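Local coordinates for purine nucleoside phosphorylase (Bacillus licheniformis, PDB 6DZD), which probably catalyses the phosphorolysis of adenosine, inosine and S-methyl-5'-thioadenosine, and probably also deaminates adenosine, at residues A[48-53]-A[60-65]; A[32-37]-A[268-273]; A[91-96]-A[115-120]; A[83-88]-A[125-130]. All blocks are in the same frame, centred on the assembly; numbering follows the deposited sequence.

Contact 1: A[48-53]-A[60-65]; sequences SLNTGL and QHVINN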
# COMPACT_ATOMS: atom_id res chain seq x y z
N SER A 48 -1.85 15.09 10.84
CA SER A 48 -3.06 15.88 10.58
C SER A 48 -3.80 15.40 9.33
O SER A 48 -5.01 15.64 9.21
CB SER A 48 -2.74 17.36 10.43
OG SER A 48 -1.84 17.59 9.36
N LEU A 49 -3.10 14.75 8.40
CA LEU A 49 -3.72 14.30 7.14
C LEU A 49 -4.17 12.85 7.23
O LEU A 49 -3.76 11.98 6.46
CB LEU A 49 -2.76 14.50 5.97
CG LEU A 49 -3.49 14.43 4.62
CD1 LEU A 49 -4.33 15.68 4.37
CD2 LEU A 49 -2.54 14.15 3.45
N ASN A 50 -5.06 12.59 8.17
CA ASN A 50 -5.60 11.25 8.28
C ASN A 50 -6.55 10.96 7.13
O ASN A 50 -7.40 11.78 6.80
CB ASN A 50 -6.34 11.05 9.60
CG ASN A 50 -6.97 9.70 9.67
OD1 ASN A 50 -6.41 8.72 9.18
ND2 ASN A 50 -8.17 9.64 10.23
N THR A 51 -6.39 9.79 6.51
CA THR A 51 -7.23 9.40 5.39
C THR A 51 -8.10 8.18 5.67
O THR A 51 -8.81 7.73 4.76
CB THR A 51 -6.37 9.13 4.16
OG1 THR A 51 -5.50 8.05 4.47
CG2 THR A 51 -5.54 10.36 3.80
N GLY A 52 -8.08 7.64 6.88
CA GLY A 52 -8.87 6.47 7.20
C GLY A 52 -10.19 6.88 7.83
O GLY A 52 -10.23 7.71 8.75
N LEU A 53 -11.27 6.29 7.31
CA LEU A 53 -12.59 6.46 7.89
C LEU A 53 -12.88 5.38 8.93
O LEU A 53 -13.96 5.38 9.52
CB LEU A 53 -13.67 6.43 6.80
CG LEU A 53 -13.84 7.63 5.86
CD1 LEU A 53 -14.82 7.33 4.71
CD2 LEU A 53 -14.28 8.87 6.65
N GLN A 60 -15.87 14.09 9.01
CA GLN A 60 -15.77 15.23 8.10
C GLN A 60 -14.33 15.65 7.86
O GLN A 60 -14.00 16.15 6.79
CB GLN A 60 -16.58 16.41 8.65
CG GLN A 60 -16.83 17.46 7.60
CD GLN A 60 -17.04 16.83 6.22
OE1 GLN A 60 -18.04 16.15 5.98
NE2 GLN A 60 -16.07 17.04 5.32
N HIS A 61 -13.46 15.49 8.87
CA HIS A 61 -12.05 15.84 8.67
C HIS A 61 -11.38 14.88 7.69
O HIS A 61 -10.56 15.31 6.87
CB HIS A 61 -11.32 15.88 10.02
CG HIS A 61 -11.70 17.06 10.87
ND1 HIS A 61 -11.34 17.17 12.20
CD2 HIS A 61 -12.41 18.18 10.58
CE1 HIS A 61 -11.82 18.30 12.69
NE2 HIS A 61 -12.47 18.93 11.73
N VAL A 62 -11.70 13.58 7.75
CA VAL A 62 -11.10 12.60 6.84
C VAL A 62 -11.53 12.86 5.40
O VAL A 62 -10.72 12.82 4.47
CB VAL A 62 -11.46 11.17 7.28
CG1 VAL A 62 -10.82 10.16 6.37
CG2 VAL A 62 -11.06 10.91 8.73
N ILE A 63 -12.83 13.11 5.19
CA ILE A 63 -13.32 13.42 3.86
C ILE A 63 -12.66 14.68 3.32
O ILE A 63 -12.32 14.77 2.13
CB ILE A 63 -14.85 13.51 3.87
CG1 ILE A 63 -15.44 12.10 3.95
CG2 ILE A 63 -15.35 14.26 2.65
CD1 ILE A 63 -16.81 12.02 4.55
N ASN A 64 -12.44 15.67 4.19
CA ASN A 64 -11.74 16.87 3.76
C ASN A 64 -10.27 16.59 3.47
O ASN A 64 -9.70 17.15 2.52
CB ASN A 64 -11.92 17.98 4.80
CG ASN A 64 -13.28 18.64 4.69
OD1 ASN A 64 -14.03 18.40 3.74
ND2 ASN A 64 -13.62 19.47 5.67
N ASN A 65 -9.62 15.71 4.25
CA ASN A 65 -8.25 15.35 3.90
C ASN A 65 -8.21 14.63 2.54
O ASN A 65 -7.32 14.88 1.72
CB ASN A 65 -7.64 14.45 4.98
CG ASN A 65 -7.55 15.12 6.32
OD1 ASN A 65 -7.50 16.35 6.42
ND2 ASN A 65 -7.50 14.31 7.37
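N65 reaches from helix 59-72 into the loop 48-53, and V62, one turn earlier, packs against the same loop further on. The tight part begins at the N65 amide, whose ND2 donates to the backbone oxygen of N50 at 2.6 Å with an N-H...O angle of 168°. The oxygen is approached in its carbonyl plane on a lone pair, and it lies almost in the plane of the N65 amide. Both ends of that amide have further partners: ND2 also bonds S42 OG, and OD1 accepts from the backbone N of E41. L49 closes up beside it; its CG is anti to the backbone N (chi1 -164°), and CD1 comes to rest 3.6 Å from N65 CB, leucine and asparagine lying side by side and running opposite ways. V62 points toward the loop. CG1 lies 3.4 Å from T51 C, while CG2 is 3.3 Å from G52 O and 3.5 Å from N50 ND2. Here the loop is folded by an Asx turn, N50 OD1 accepting from G52 N at 3.0 Å as well as from R269 N, while N50 ND2 bonds D57.

Towards L53 the packing thins out. Its CD2 is 3.7 Å from V62 CB but 4.4 Å from I63 CG1, and the leucine remains partly exposed. Only this end of the contact approaches solvent; V62 and I63 stay buried. The two carboxamides divide the work: N65 ties the loop's backbone to the helix, N50 shapes the loop itself, and V62 packs against T51 and G52 beyond the N65 bond.

Contact 2: A[32-37]-A[268-273]; sequences AGFTTK and GRMMSF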
# COMPACT_ATOMS: atom_id res chain seq x y z
N ALA A 32 0.62 7.87 -9.56
CA ALA A 32 0.81 6.97 -8.44
C ALA A 32 1.54 7.71 -7.32
O ALA A 32 2.31 8.64 -7.58
CB ALA A 32 1.58 5.71 -8.85
N GLY A 33 1.23 7.35 -6.07
CA GLY A 33 1.91 7.98 -4.96
C GLY A 33 1.41 7.48 -3.62
O GLY A 33 0.68 6.49 -3.53
N PHE A 34 1.80 8.22 -2.57
CA PHE A 34 1.62 7.87 -1.16
C PHE A 34 1.54 9.17 -0.37
O PHE A 34 2.36 10.07 -0.58
CB PHE A 34 2.81 7.03 -0.69
CG PHE A 34 2.59 6.26 0.59
CD1 PHE A 34 1.88 5.08 0.60
CD2 PHE A 34 3.19 6.69 1.78
CE1 PHE A 34 1.71 4.33 1.76
CE2 PHE A 34 3.03 5.96 2.96
CZ PHE A 34 2.30 4.77 2.96
N THR A 35 0.56 9.30 0.51
CA THR A 35 0.48 10.56 1.23
C THR A 35 1.37 10.53 2.48
O THR A 35 1.82 9.48 2.94
CB THR A 35 -0.97 10.91 1.60
OG1 THR A 35 -1.54 9.88 2.41
CG2 THR A 35 -1.82 11.12 0.34
N THR A 36 1.60 11.71 3.03
CA THR A 36 2.38 11.93 4.24
C THR A 36 1.43 12.33 5.36
O THR A 36 0.23 12.51 5.16
CB THR A 36 3.43 13.03 4.04
OG1 THR A 36 2.78 14.31 4.12
CG2 THR A 36 4.14 12.92 2.70
N LYS A 37 2.01 12.47 6.55
CA LYS A 37 1.29 12.85 7.77
C LYS A 37 0.72 14.27 7.70
O LYS A 37 -0.24 14.60 8.40
CB LYS A 37 2.29 12.75 8.93
CG LYS A 37 1.82 12.43 10.34
CD LYS A 37 2.99 12.62 11.36
N GLY A 268 -3.47 7.97 12.78
CA GLY A 268 -4.03 8.14 11.46
C GLY A 268 -3.48 7.11 10.47
O GLY A 268 -2.70 6.22 10.80
N ARG A 269 -3.93 7.24 9.22
CA ARG A 269 -3.49 6.37 8.13
C ARG A 269 -3.14 7.24 6.94
O ARG A 269 -3.91 8.14 6.59
CB ARG A 269 -4.56 5.37 7.69
CG ARG A 269 -5.10 4.44 8.76
CD ARG A 269 -4.11 3.35 9.08
NE ARG A 269 -4.61 2.44 10.10
CZ ARG A 269 -4.62 2.71 11.41
NH1 ARG A 269 -4.17 3.88 11.86
NH2 ARG A 269 -5.08 1.81 12.26
N MET A 270 -1.99 6.98 6.35
CA MET A 270 -1.70 7.50 5.02
C MET A 270 -2.47 6.67 3.99
O MET A 270 -3.12 5.68 4.32
CB MET A 270 -0.20 7.46 4.73
CG MET A 270 0.63 8.24 5.72
SD MET A 270 1.04 7.35 7.25
CE MET A 270 1.89 5.90 6.60
N MET A 271 -2.40 7.08 2.73
CA MET A 271 -2.99 6.24 1.69
C MET A 271 -2.08 6.17 0.47
O MET A 271 -1.36 7.13 0.16
CB MET A 271 -4.39 6.73 1.29
CG MET A 271 -4.40 8.03 0.58
SD MET A 271 -6.06 8.52 0.20
CE MET A 271 -5.83 9.79 -1.04
N SER A 272 -2.06 5.01 -0.16
CA SER A 272 -1.48 4.88 -1.49
C SER A 272 -2.60 5.02 -2.52
O SER A 272 -3.76 4.67 -2.26
CB SER A 272 -0.74 3.55 -1.65
OG SER A 272 -1.61 2.45 -1.74
N PHE A 273 -2.25 5.54 -3.69
CA PHE A 273 -3.21 5.79 -4.75
C PHE A 273 -2.55 5.56 -6.09
O PHE A 273 -1.35 5.83 -6.26
CB PHE A 273 -3.78 7.21 -4.68
CG PHE A 273 -2.72 8.25 -4.69
CD1 PHE A 273 -2.22 8.73 -5.89
CD2 PHE A 273 -2.19 8.71 -3.52
CE1 PHE A 273 -1.23 9.66 -5.91
CE2 PHE A 273 -1.18 9.64 -3.51
CZ PHE A 273 -0.71 10.13 -4.71
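The F273 ring lies with one face over the backbone of G33, which has no side chain to keep it off. G33 CA is 3.8 Å from the ring centroid and 29° off the normal, a CH-pi contact, and G33 N lies over the same face. Elsewhere this phenylalanine touches M14 and L16 of strand 14-17. F34, whose side chain leaves on the opposite face of the sheet, has S272 CB at its ring edge, 3.8 Å from CD1; M270 CE approaches the ring obliquely, 3.8 Å from CE2.

The strands run antiparallel, their directions 177° from one another. G33 and F273 form a hydrogen-bonded pair, G33 N to F273 O at 3.0 Å and F273 N to G33 O at 3.1 Å; F34 and S272 form the non-hydrogen-bonded pair beside it. T35 N then donates to M271 O at 2.9 Å.

The return bond goes to a side chain. With chi1 at 58°, T35 OG1 stands between its own N and carbonyl carbon and accepts from M271 N at 2.9 Å. A hydroxyl thus takes the part of a backbone carbonyl where the pairing ends, so the buried M271 amide keeps an acceptor.

Contact 3: A[91-96]-A[115-120]; sequences IHKVTD and GLYTDR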
# COMPACT_ATOMS: atom_id res chain seq x y z
N ILE A 91 -8.36 -9.60 -4.02
CA ILE A 91 -8.03 -8.60 -5.03
C ILE A 91 -9.25 -8.37 -5.89
O ILE A 91 -9.78 -9.32 -6.49
CB ILE A 91 -6.86 -9.03 -5.90
CG1 ILE A 91 -5.68 -9.40 -5.02
CG2 ILE A 91 -6.52 -7.93 -6.88
CD1 ILE A 91 -4.49 -9.93 -5.77
N HIS A 92 -9.66 -7.13 -6.03
CA HIS A 92 -10.87 -6.79 -6.75
C HIS A 92 -10.49 -6.02 -7.99
O HIS A 92 -9.68 -5.09 -7.92
CB HIS A 92 -11.81 -5.98 -5.86
CG HIS A 92 -13.07 -5.54 -6.52
ND1 HIS A 92 -14.25 -6.24 -6.42
CD2 HIS A 92 -13.34 -4.45 -7.28
CE1 HIS A 92 -15.19 -5.61 -7.09
NE2 HIS A 92 -14.67 -4.52 -7.62
N LYS A 93 -11.05 -6.42 -9.13
CA LYS A 93 -10.85 -5.71 -10.39
C LYS A 93 -11.88 -4.58 -10.45
O LYS A 93 -13.07 -4.83 -10.68
CB LYS A 93 -10.97 -6.66 -11.58
CG LYS A 93 -10.97 -5.96 -12.88
CD LYS A 93 -10.77 -6.91 -14.05
CE LYS A 93 -10.56 -6.11 -15.34
NZ LYS A 93 -10.45 -6.94 -16.56
N VAL A 94 -11.41 -3.35 -10.25
CA VAL A 94 -12.31 -2.20 -10.15
C VAL A 94 -12.79 -1.79 -11.53
O VAL A 94 -11.99 -1.58 -12.45
CB VAL A 94 -11.61 -1.04 -9.43
CG1 VAL A 94 -12.57 0.10 -9.21
CG2 VAL A 94 -11.04 -1.51 -8.10
N THR A 95 -14.11 -1.64 -11.68
CA THR A 95 -14.72 -1.19 -12.94
C THR A 95 -15.50 0.10 -12.71
O THR A 95 -15.59 0.60 -11.58
CB THR A 95 -15.63 -2.27 -13.55
OG1 THR A 95 -16.80 -2.42 -12.74
CG2 THR A 95 -14.89 -3.61 -13.66
N ASP A 96 -16.09 0.62 -13.80
CA ASP A 96 -16.80 1.90 -13.72
C ASP A 96 -17.89 1.88 -12.67
O ASP A 96 -18.08 2.86 -11.95
CB ASP A 96 -17.47 2.24 -15.06
CG ASP A 96 -16.53 2.84 -16.08
OD1 ASP A 96 -15.37 3.20 -15.74
OD2 ASP A 96 -16.97 2.95 -17.25
N GLY A 115 -6.61 -5.79 -2.20
CA GLY A 115 -5.89 -5.60 -3.44
C GLY A 115 -6.82 -5.01 -4.49
O GLY A 115 -7.98 -5.41 -4.60
N LEU A 116 -6.33 -4.03 -5.25
CA LEU A 116 -7.15 -3.36 -6.24
C LEU A 116 -6.34 -3.19 -7.52
O LEU A 116 -5.13 -2.91 -7.47
CB LEU A 116 -7.63 -2.00 -5.75
CG LEU A 116 -8.52 -1.95 -4.51
CD1 LEU A 116 -8.52 -0.56 -3.93
CD2 LEU A 116 -9.94 -2.44 -4.81
N TYR A 117 -7.00 -3.37 -8.67
CA TYR A 117 -6.36 -3.05 -9.93
C TYR A 117 -7.43 -2.75 -10.96
O TYR A 117 -8.57 -3.17 -10.83
CB TYR A 117 -5.45 -4.18 -10.39
CG TYR A 117 -6.12 -5.33 -11.08
CD1 TYR A 117 -6.29 -5.34 -12.46
CD2 TYR A 117 -6.54 -6.45 -10.36
CE1 TYR A 117 -6.88 -6.41 -13.11
CE2 TYR A 117 -7.13 -7.54 -11.00
CZ TYR A 117 -7.29 -7.50 -12.38
OH TYR A 117 -7.88 -8.55 -13.05
N THR A 118 -7.03 -2.03 -12.02
CA THR A 118 -7.99 -1.63 -13.04
C THR A 118 -7.26 -1.36 -14.34
O THR A 118 -6.04 -1.19 -14.36
CB THR A 118 -8.78 -0.38 -12.60
OG1 THR A 118 -9.94 -0.22 -13.43
CG2 THR A 118 -7.91 0.88 -12.70
N ASP A 119 -8.02 -1.37 -15.45
CA ASP A 119 -7.52 -0.92 -16.74
C ASP A 119 -8.29 0.29 -17.28
O ASP A 119 -8.05 0.70 -18.42
CB ASP A 119 -7.50 -2.05 -17.79
CG ASP A 119 -8.86 -2.69 -18.02
OD1 ASP A 119 -9.90 -2.12 -17.63
OD2 ASP A 119 -8.89 -3.80 -18.62
N ARG A 120 -9.23 0.86 -16.48
CA ARG A 120 -10.10 1.95 -16.90
C ARG A 120 -9.45 3.31 -16.61
O ARG A 120 -8.72 3.46 -15.62
CB ARG A 120 -11.44 1.86 -16.17
CG ARG A 120 -11.92 0.46 -15.97
CD ARG A 120 -12.49 -0.12 -17.27
NE ARG A 120 -13.74 -0.85 -17.03
CZ ARG A 120 -14.95 -0.32 -17.17
NH1 ARG A 120 -15.06 0.95 -17.56
NH2 ARG A 120 -16.04 -1.04 -16.92
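K93 lays its aliphatic chain across the ring of Y117, its partner in the parallel strand. From CB, 3.9 Å from Y117 CZ, the chain runs fully extended with CG anti to the backbone N (chi1 172°). CG stays close to the same ring carbon, and CD arrives 3.5 Å from Y117 OH. CE carries the chain on past the hydroxyl. At the tip, NZ forms a salt bridge with E171, whose carboxylate also holds Y117 OH; the D119 carboxylate is near but beyond salt-bridge range.

CB makes an off-centre CH-pi contact with the tyrosine, and K93 CA lies over the same face. At the ring's edge, in plane, is I91 CG2, 3.8 Å from CD2. L116 points to the other face of the sheet, its CD2 meeting V94 CG2 at 3.6 Å.

The backbones are joined in parallel register by H92 N to G115 O (2.8 Å), Y117 N to H92 O (3.3 Å) and V94 N to Y117 O (2.9 Å). Beyond them T118 OG1 donates to V94 O, continuing the pairing by a side chain.

Strand 91-93 is an edge strand of a six-stranded mixed sheet, and 115-118 joins it to strand 144-150. Helix 159-169 packs on the face bearing I91 and Y117, whereas L116 faces strand 124-129 of the other large sheet: a layered alpha/beta arrangement within the YfiH/LACC1 family fold.

Contact 4: A[83-88]-A[125-130]; sequences ADQTHE and LALCFA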
# COMPACT_ATOMS: atom_id res chain seq x y z
N ALA A 83 -11.28 0.47 -0.04
CA ALA A 83 -11.50 -0.91 0.38
C ALA A 83 -11.71 -1.00 1.89
O ALA A 83 -11.13 -0.25 2.67
CB ALA A 83 -10.33 -1.82 0.02
N ASP A 84 -12.60 -1.92 2.26
CA ASP A 84 -12.76 -2.36 3.64
C ASP A 84 -11.65 -3.38 3.87
O ASP A 84 -11.79 -4.55 3.54
CB ASP A 84 -14.15 -2.96 3.84
CG ASP A 84 -14.23 -3.89 5.03
OD1 ASP A 84 -14.02 -3.41 6.17
OD2 ASP A 84 -14.49 -5.09 4.81
N GLN A 85 -10.53 -2.93 4.43
CA GLN A 85 -9.33 -3.74 4.44
C GLN A 85 -9.33 -4.68 5.64
O GLN A 85 -9.31 -4.22 6.79
CB GLN A 85 -8.09 -2.85 4.42
CG GLN A 85 -7.89 -2.10 3.09
CD GLN A 85 -6.93 -0.93 3.23
OE1 GLN A 85 -7.23 0.19 2.82
NE2 GLN A 85 -5.78 -1.19 3.83
N THR A 86 -9.34 -5.99 5.37
CA THR A 86 -9.43 -7.01 6.41
C THR A 86 -8.15 -7.83 6.56
O THR A 86 -8.17 -8.90 7.16
CB THR A 86 -10.62 -7.95 6.16
OG1 THR A 86 -10.46 -8.59 4.90
CG2 THR A 86 -11.93 -7.19 6.19
N HIS A 87 -7.02 -7.36 6.01
CA HIS A 87 -5.74 -8.04 6.19
C HIS A 87 -5.78 -9.50 5.73
O HIS A 87 -5.12 -10.36 6.31
CB HIS A 87 -5.27 -7.94 7.64
CG HIS A 87 -4.84 -6.56 8.02
ND1 HIS A 87 -3.53 -6.22 8.25
CD2 HIS A 87 -5.55 -5.41 8.14
CE1 HIS A 87 -3.45 -4.93 8.52
NE2 HIS A 87 -4.66 -4.42 8.46
N GLU A 88 -6.53 -9.76 4.66
CA GLU A 88 -6.53 -11.00 3.92
C GLU A 88 -6.02 -10.69 2.51
O GLU A 88 -5.25 -9.74 2.31
CB GLU A 88 -7.94 -11.59 3.93
CG GLU A 88 -8.62 -11.54 5.29
CD GLU A 88 -10.11 -11.84 5.23
OE1 GLU A 88 -10.46 -13.04 5.32
OE2 GLU A 88 -10.93 -10.90 5.15
N LEU A 125 -7.47 4.24 -7.45
CA LEU A 125 -7.56 3.19 -6.45
C LEU A 125 -6.83 3.64 -5.19
O LEU A 125 -5.79 4.31 -5.28
CB LEU A 125 -6.96 1.89 -6.99
CG LEU A 125 -7.20 1.64 -8.49
CD1 LEU A 125 -6.51 0.38 -8.99
CD2 LEU A 125 -8.67 1.55 -8.75
N ALA A 126 -7.36 3.29 -4.02
CA ALA A 126 -6.81 3.84 -2.77
C ALA A 126 -6.79 2.83 -1.62
O ALA A 126 -7.84 2.26 -1.27
CB ALA A 126 -7.60 5.09 -2.36
N LEU A 127 -5.61 2.66 -0.99
CA LEU A 127 -5.44 1.81 0.19
C LEU A 127 -4.79 2.58 1.35
O LEU A 127 -3.92 3.44 1.16
CB LEU A 127 -4.63 0.53 -0.13
CG LEU A 127 -5.37 -0.40 -1.12
CD1 LEU A 127 -4.46 -1.48 -1.72
CD2 LEU A 127 -6.66 -1.00 -0.52
N CYS A 128 -5.23 2.27 2.57
CA CYS A 128 -4.82 2.98 3.77
C CYS A 128 -3.68 2.25 4.48
O CYS A 128 -3.60 1.01 4.46
CB CYS A 128 -6.00 3.18 4.72
SG CYS A 128 -7.14 4.38 4.01
N PHE A 129 -2.75 3.03 5.04
CA PHE A 129 -1.51 2.50 5.57
C PHE A 129 -1.05 3.29 6.77
O PHE A 129 -1.32 4.49 6.88
CB PHE A 129 -0.42 2.53 4.51
CG PHE A 129 -0.65 1.55 3.40
CD1 PHE A 129 -0.19 0.26 3.50
CD2 PHE A 129 -1.34 1.93 2.26
CE1 PHE A 129 -0.40 -0.63 2.48
CE2 PHE A 129 -1.54 1.05 1.24
CZ PHE A 129 -1.07 -0.23 1.34
N ALA A 130 -0.43 2.59 7.72
CA ALA A 130 0.24 3.25 8.83
C ALA A 130 1.27 2.31 9.43
O ALA A 130 1.39 2.27 10.66
CB ALA A 130 -0.78 3.69 9.88
O HOH W 1 -8.89 1.90 1.08
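Two hydrogen bonds join the Q85 carboxamide to the backbone of C128. C128 N donates to Q85 OE1 at 2.9 Å with an N-H...O angle of 176°, and Q85 NE2 donates to C128 O at 3.2 Å and 174°. Each acceptor is met in its carbonyl plane on a lone pair, and C128 O lies almost in the Q85 amide plane. The flat group therefore grips both the N-H and the C=O of one residue, as a neighbouring strand would. An extended chain beyond CG, which is anti to the carbonyl carbon (chi1 -69°), carries the amide across to the strand.

A water adds a second polar link. It accepts from A83 N at 3.0 Å and is also hydrogen-bonded to Q85 OE1 and, at 2.6 Å, to A126 O, bridging the start of the loop to the strand.

The apolar part centres on L127. Its CD2 meets A83 CB at 3.8 Å, and the leucine crosses the Q85 side chain at a slant, CD2 3.6 Å from OE1.

Strand 80-82 is the outermost neighbour of strand 124-129 in its sheet, running parallel to it; past its end, the water and the glutamine continue the link to the strand. Q85 also touches D114 and H149, and H87 N bonds D114 OD2. C132, H149 and D114 have the geometry of a Cys-His-Asp charge relay, consistent with, though no proof of, a YfiH-type active site beside this loop.

In the fold
Contact 2 closes the longest loop of the four and encloses the others: contact 1 comes first along the sequence, then contact 4, with contact 3 nested inside it. Contacts 2 and 4 meet in one six-stranded mixed sheet, where strands 270-276 and 124-129 are neighbours; their centres are 11 Å apart. Contact 1 lies at the same distance from contact 2 and touches it through T51 and R269, tying helix 59-72 to that sheet. Contact 3 belongs to the second large sheet, its centre 14 Å from contact 4, and meets it where L116 and Y117 pack on L125. Touching contacts thus run in the order 1, 2, 4, 3, from helix 59-72 across the two sheets.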